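PDB 3IV0: SusD homolog from Bacteroides thetaiotaomicron VPI-5482, which probably binds glycans at the outer membrane, as a SusD-family protein working in carbohydrate uptake, although its own ligand is not established. Local coordinates for residues P181-V185 with L186-Y190; A200-G203 with S204-L208. All coordinates share one frame; numbering follows the deposited sequence.

Overall arrangement
Contact 1 and contact 2 follow one another along the chain, their centres about 10 Å apart. Contact 1 (181-190) is a surface turn in the loop after helix 174-178, about 23 Å from the centre of the chain; contact 2 (200-208) is the buried start of helix 202-219, about 13 Å from it. Two polar links probably tie them together: Pro187 O lies 2.9 Å from Arg202 N, and Tyr190 OH lies 2.7 Å from Ala200 O. Trp188 of the loop also packs on Arg202 and Ile206, so the turn sits directly on the helix's first residues. Glycan binding is inferred from the family, and no site has been assigned to this part of the fold.

Contact 1: residues P181-V185 with L186-Y190; sequences PGAEV and LPWSY
Ala183 points its methyl at the five-membered ring of Trp188, and this is the main side-chain meeting of the turn. CB sits over one face, 4.0 Å from the ring centroid and 30° off the normal, a CH-pi contact displaced toward the NE1 and CD1 side of the pyrrole. The indole is brought there by its first torsion: CG stands anti to its own carbonyl carbon (chi1 -67°), which helps turn a face of the indole to the methyl. Ala183 itself has positive phi and psi, a left-handed helical backbone that helps the chain double back.

The backbone closes up next to it. Pro187 CA comes 3.2 Å from Ala183 O, a CA-H...O contact with 152° at the hydrogen. A water links Ala183 O, weakly, with the amide of Trp188, its oxygen accepting from Trp188 N at 3.0 Å. Val185 and Leu186, at the bend, turn to helix 117-142: Val185 packs on Leu118 and Ser121, Leu186 on Ala125 and Glu126.

The polar backbone of the bend is met from outside. The carboxylate of Asp180 accepts from the amides of Glu184, Val185 and Leu186, while Arg122 donates to the carbonyls of Glu184 and Val185. Between the two halves of the turn, then, the chemistry is apolar packing, a CH...O contact and one water. Pro187 has no N-H to give to Ala183 O, so its CA-H and the water meet that carbonyl instead, and the bonds from Asp180 and Arg122 probably help to hold the turn's shape.

Contact 2: residues A200-G203 with S204-L208; sequences ASRG and SVIAL
Ser201 and Ser204 exchange bonds at the start of helix 202-219, each side-chain oxygen accepting from the other residue's backbone amide. Ser201 N gives its hydrogen to Ser204 OG at 2.9 Å, almost dead straight at 177°. The return bond, from Ser204 N to Ser201 OG, is longer at 3.2 Å and more bent, 155° at the hydrogen. Ser201 OG reaches that amide because it stands between its own backbone N and carbonyl carbon (chi1 71°), which turns it toward the amide of Ser204 at the helix start.

This reciprocal pair is a capping box, with Ser201 as N-cap: Ser201 OG gives Ser204 N the acceptor that no carbonyl of an earlier helical turn provides. The first helical amide, Arg202 N, is taken by Pro187 O of the preceding loop. Ser204 OG has a further bond, to Leu265 O; with the oxygen already accepting from Ser201 N, both its roles are used in a buried place.

Behind the cap the regular ladder begins. Val205 N donates to Ser201 O at 3.2 Å, Ile206 N to Arg202 O at 3.0 Å, and Ala207 N to Gly203 O, also at 3.0 Å. One residue before the cap, Ala200 N is bonded to the hydroxyl of Tyr30.

Arg202 carries its charge away from this turn on a chain extended as far as NE, with the guanidinium turned across it, and its NH2 makes a salt bridge with Glu237 of helix 224-238 plus a weak bond to Leu177 O. The apolar side chains of the turn face neighbouring helices: Val205 lies on Leu176 and Leu177, while Ile206, with CD1 4.2 Å from Arg202 CG, packs on Leu234 and Leu238.

Contact 1: residues P181-V185 with L186-Y190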
loop_
_atom_site.group_PDB
_atom_site.type_symbol
_atom_site.label_atom_id
_atom_site.label_comp_id
_atom_site.label_asym_id
_atom_site.label_seq_id
_atom_site.Cartn_x
_atom_site.Cartn_y
_atom_site.Cartn_z
ATOM N N PRO A 181 -11.173 21.336 11.111
ATOM C CA PRO A 181 -10.233 21.367 12.215
ATOM C C PRO A 181 -10.650 20.537 13.426
ATOM O O PRO A 181 -9.800 20.069 14.165
ATOM C CB PRO A 181 -10.190 22.855 12.595
ATOM C CG PRO A 181 -11.424 23.427 12.052
ATOM C CD PRO A 181 -11.730 22.666 10.809
ATOM N N GLY A 182 -11.947 20.325 13.593
ATOM C CA GLY A 182 -12.470 19.521 14.700
ATOM C C GLY A 182 -12.563 18.019 14.459
ATOM O O GLY A 182 -13.029 17.289 15.324
ATOM N N ALA A 183 -12.150 17.561 13.277
ATOM C CA ALA A 183 -12.263 16.152 12.901
ATOM C C ALA A 183 -13.670 15.645 13.128
ATOM O O ALA A 183 -13.894 14.613 13.744
ATOM C CB ALA A 183 -11.202 15.262 13.648
ATOM N N GLU A 184 -14.615 16.411 12.614
ATOM C CA GLU A 184 -16.032 16.046 12.666
ATOM C C GLU A 184 -16.535 15.382 11.394
ATOM O O GLU A 184 -17.276 14.405 11.432
ATOM C CB GLU A 184 -16.888 17.279 12.960
ATOM C CG GLU A 184 -16.596 17.851 14.325
ATOM C CD GLU A 184 -17.480 19.036 14.674
ATOM O OE1 GLU A 184 -18.286 19.457 13.818
ATOM O OE2 GLU A 184 -17.364 19.540 15.811
ATOM N N VAL A 185 -16.171 15.964 10.255
ATOM C CA VAL A 185 -16.547 15.409 8.972
ATOM C C VAL A 185 -15.825 14.074 8.719
ATOM O O VAL A 185 -16.463 13.087 8.356
ATOM C CB VAL A 185 -16.289 16.416 7.853
ATOM C CG1 VAL A 185 -16.545 15.781 6.505
ATOM C CG2 VAL A 185 -17.196 17.644 8.035
ATOM N N LEU A 186 -14.512 14.043 8.921
ATOM C CA LEU A 186 -13.761 12.770 8.999
ATOM C C LEU A 186 -13.160 12.686 10.381
ATOM O O LEU A 186 -12.263 13.425 10.718
ATOM C CB LEU A 186 -12.645 12.723 7.941
ATOM C CG LEU A 186 -13.127 12.670 6.497
ATOM C CD1 LEU A 186 -11.898 12.752 5.571
ATOM C CD2 LEU A 186 -13.968 11.431 6.187
ATOM N N PRO A 187 -13.647 11.752 11.196
ATOM C CA PRO A 187 -13.103 11.707 12.530
ATOM C C PRO A 187 -11.726 11.077 12.508
ATOM O O PRO A 187 -11.306 10.523 11.471
ATOM C CB PRO A 187 -14.073 10.790 13.264
ATOM C CG PRO A 187 -14.509 9.828 12.200
ATOM C CD PRO A 187 -14.627 10.681 10.966
ATOM N N TRP A 188 -11.036 11.138 13.627
ATOM C CA TRP A 188 -9.777 10.414 13.765
ATOM C C TRP A 188 -10.000 8.914 13.664
ATOM O O TRP A 188 -9.202 8.197 13.090
ATOM C CB TRP A 188 -9.075 10.719 15.078
ATOM C CG TRP A 188 -8.570 12.124 15.203
ATOM C CD1 TRP A 188 -9.154 13.128 15.910
ATOM C CD2 TRP A 188 -7.404 12.684 14.590
ATOM N NE1 TRP A 188 -8.414 14.282 15.793
ATOM C CE2 TRP A 188 -7.325 14.028 15.002
ATOM C CE3 TRP A 188 -6.389 12.165 13.790
ATOM C CZ2 TRP A 188 -6.277 14.858 14.621
ATOM C CZ3 TRP A 188 -5.353 13.004 13.414
ATOM C CH2 TRP A 188 -5.320 14.326 13.833
ATOM N N SER A 189 -11.105 8.440 14.218
ATOM C CA SER A 189 -11.408 7.039 14.127
ATOM C C SER A 189 -12.855 6.769 14.498
ATOM O O SER A 189 -13.475 7.494 15.258
ATOM C CB SER A 189 -10.495 6.247 15.050
ATOM O OG SER A 189 -10.759 6.577 16.404
ATOM N N TYR A 190 -13.344 5.661 13.979
ATOM C CA TYR A 190 -14.736 5.280 14.115
ATOM C C TYR A 190 -14.864 4.194 15.167
ATOM O O TYR A 190 -14.010 3.331 15.297
ATOM C CB TYR A 190 -15.231 4.709 12.813
ATOM C CG TYR A 190 -15.192 5.666 11.638
ATOM C CD1 TYR A 190 -16.196 6.621 11.451
ATOM C CD2 TYR A 190 -14.152 5.614 10.688
ATOM C CE1 TYR A 190 -16.165 7.496 10.373
ATOM C CE2 TYR A 190 -14.121 6.471 9.610
ATOM C CZ TYR A 190 -15.108 7.430 9.457
ATOM O OH TYR A 190 -15.117 8.285 8.374
HETATM O O HOH W 1 -12.572 12.364 15.833
#

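Contact 2: residues A200-G203 with S204-L208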
loop_
_atom_site.group_PDB
_atom_site.type_symbol
_atom_site.label_atom_id
_atom_site.label_comp_id
_atom_site.label_asym_id
_atom_site.label_seq_id
_atom_site.Cartn_x
_atom_site.Cartn_y
_atom_site.Cartn_z
ATOM N N ALA A 200 -12.578 5.825 5.257
ATOM C CA ALA A 200 -11.562 6.845 5.412
ATOM C C ALA A 200 -11.757 7.686 6.673
ATOM O O ALA A 200 -12.862 8.182 6.931
ATOM C CB ALA A 200 -11.555 7.781 4.169
ATOM N N SER A 201 -10.679 7.882 7.429
ATOM C CA SER A 201 -10.628 8.753 8.585
ATOM C C SER A 201 -9.639 9.883 8.306
ATOM O O SER A 201 -8.969 9.913 7.261
ATOM C CB SER A 201 -10.146 7.987 9.805
ATOM O OG SER A 201 -8.741 7.685 9.685
ATOM N N ARG A 202 -9.499 10.790 9.264
ATOM C CA ARG A 202 -8.501 11.850 9.161
ATOM C C ARG A 202 -7.106 11.244 8.990
ATOM O O ARG A 202 -6.275 11.740 8.240
ATOM C CB ARG A 202 -8.577 12.775 10.388
ATOM C CG ARG A 202 -7.748 14.070 10.267
ATOM C CD ARG A 202 -7.952 14.950 11.520
ATOM N NE ARG A 202 -7.266 16.256 11.443
ATOM C CZ ARG A 202 -7.744 17.308 10.800
ATOM N NH1 ARG A 202 -8.855 17.230 10.107
ATOM N NH2 ARG A 202 -7.063 18.445 10.804
ATOM N N GLY A 203 -6.824 10.193 9.743
ATOM C CA GLY A 203 -5.553 9.468 9.623
ATOM C C GLY A 203 -5.300 8.850 8.269
ATOM O O GLY A 203 -4.173 8.877 7.759
ATOM N N SER A 204 -6.340 8.352 7.612
ATOM C CA SER A 204 -6.220 7.839 6.259
ATOM C C SER A 204 -5.700 8.953 5.316
ATOM O O SER A 204 -4.780 8.748 4.490
ATOM C CB SER A 204 -7.569 7.382 5.740
ATOM O OG SER A 204 -8.235 6.508 6.621
ATOM N N VAL A 205 -6.338 10.119 5.426
ATOM C CA VAL A 205 -5.979 11.272 4.625
ATOM C C VAL A 205 -4.538 11.688 4.871
ATOM O O VAL A 205 -3.792 11.910 3.916
ATOM C CB VAL A 205 -6.928 12.467 4.867
ATOM C CG1 VAL A 205 -6.450 13.710 4.116
ATOM C CG2 VAL A 205 -8.397 12.101 4.444
ATOM N N ILE A 206 -4.137 11.771 6.141
ATOM C CA ILE A 206 -2.775 12.174 6.448
ATOM C C ILE A 206 -1.767 11.189 5.856
ATOM O O ILE A 206 -0.777 11.615 5.240
ATOM C CB ILE A 206 -2.590 12.308 7.974
ATOM C CG1 ILE A 206 -3.399 13.501 8.512
ATOM C CG2 ILE A 206 -1.098 12.481 8.314
ATOM C CD1 ILE A 206 -3.583 13.471 10.022
ATOM N N ALA A 207 -1.969 9.897 6.029
ATOM C CA ALA A 207 -1.020 8.911 5.526
ATOM C C ALA A 207 -0.878 9.006 4.021
ATOM O O ALA A 207 0.227 8.982 3.465
ATOM C CB ALA A 207 -1.417 7.516 5.934
ATOM N N LEU A 208 -1.993 9.119 3.306
ATOM C CA LEU A 208 -1.958 9.231 1.863
ATOM C C LEU A 208 -1.188 10.482 1.424
ATOM O O LEU A 208 -0.361 10.451 0.527
ATOM C CB LEU A 208 -3.371 9.235 1.285
ATOM C CG LEU A 208 -3.458 9.444 -0.227
ATOM C CD1 LEU A 208 -2.579 8.466 -1.021
ATOM C CD2 LEU A 208 -4.903 9.423 -0.717
#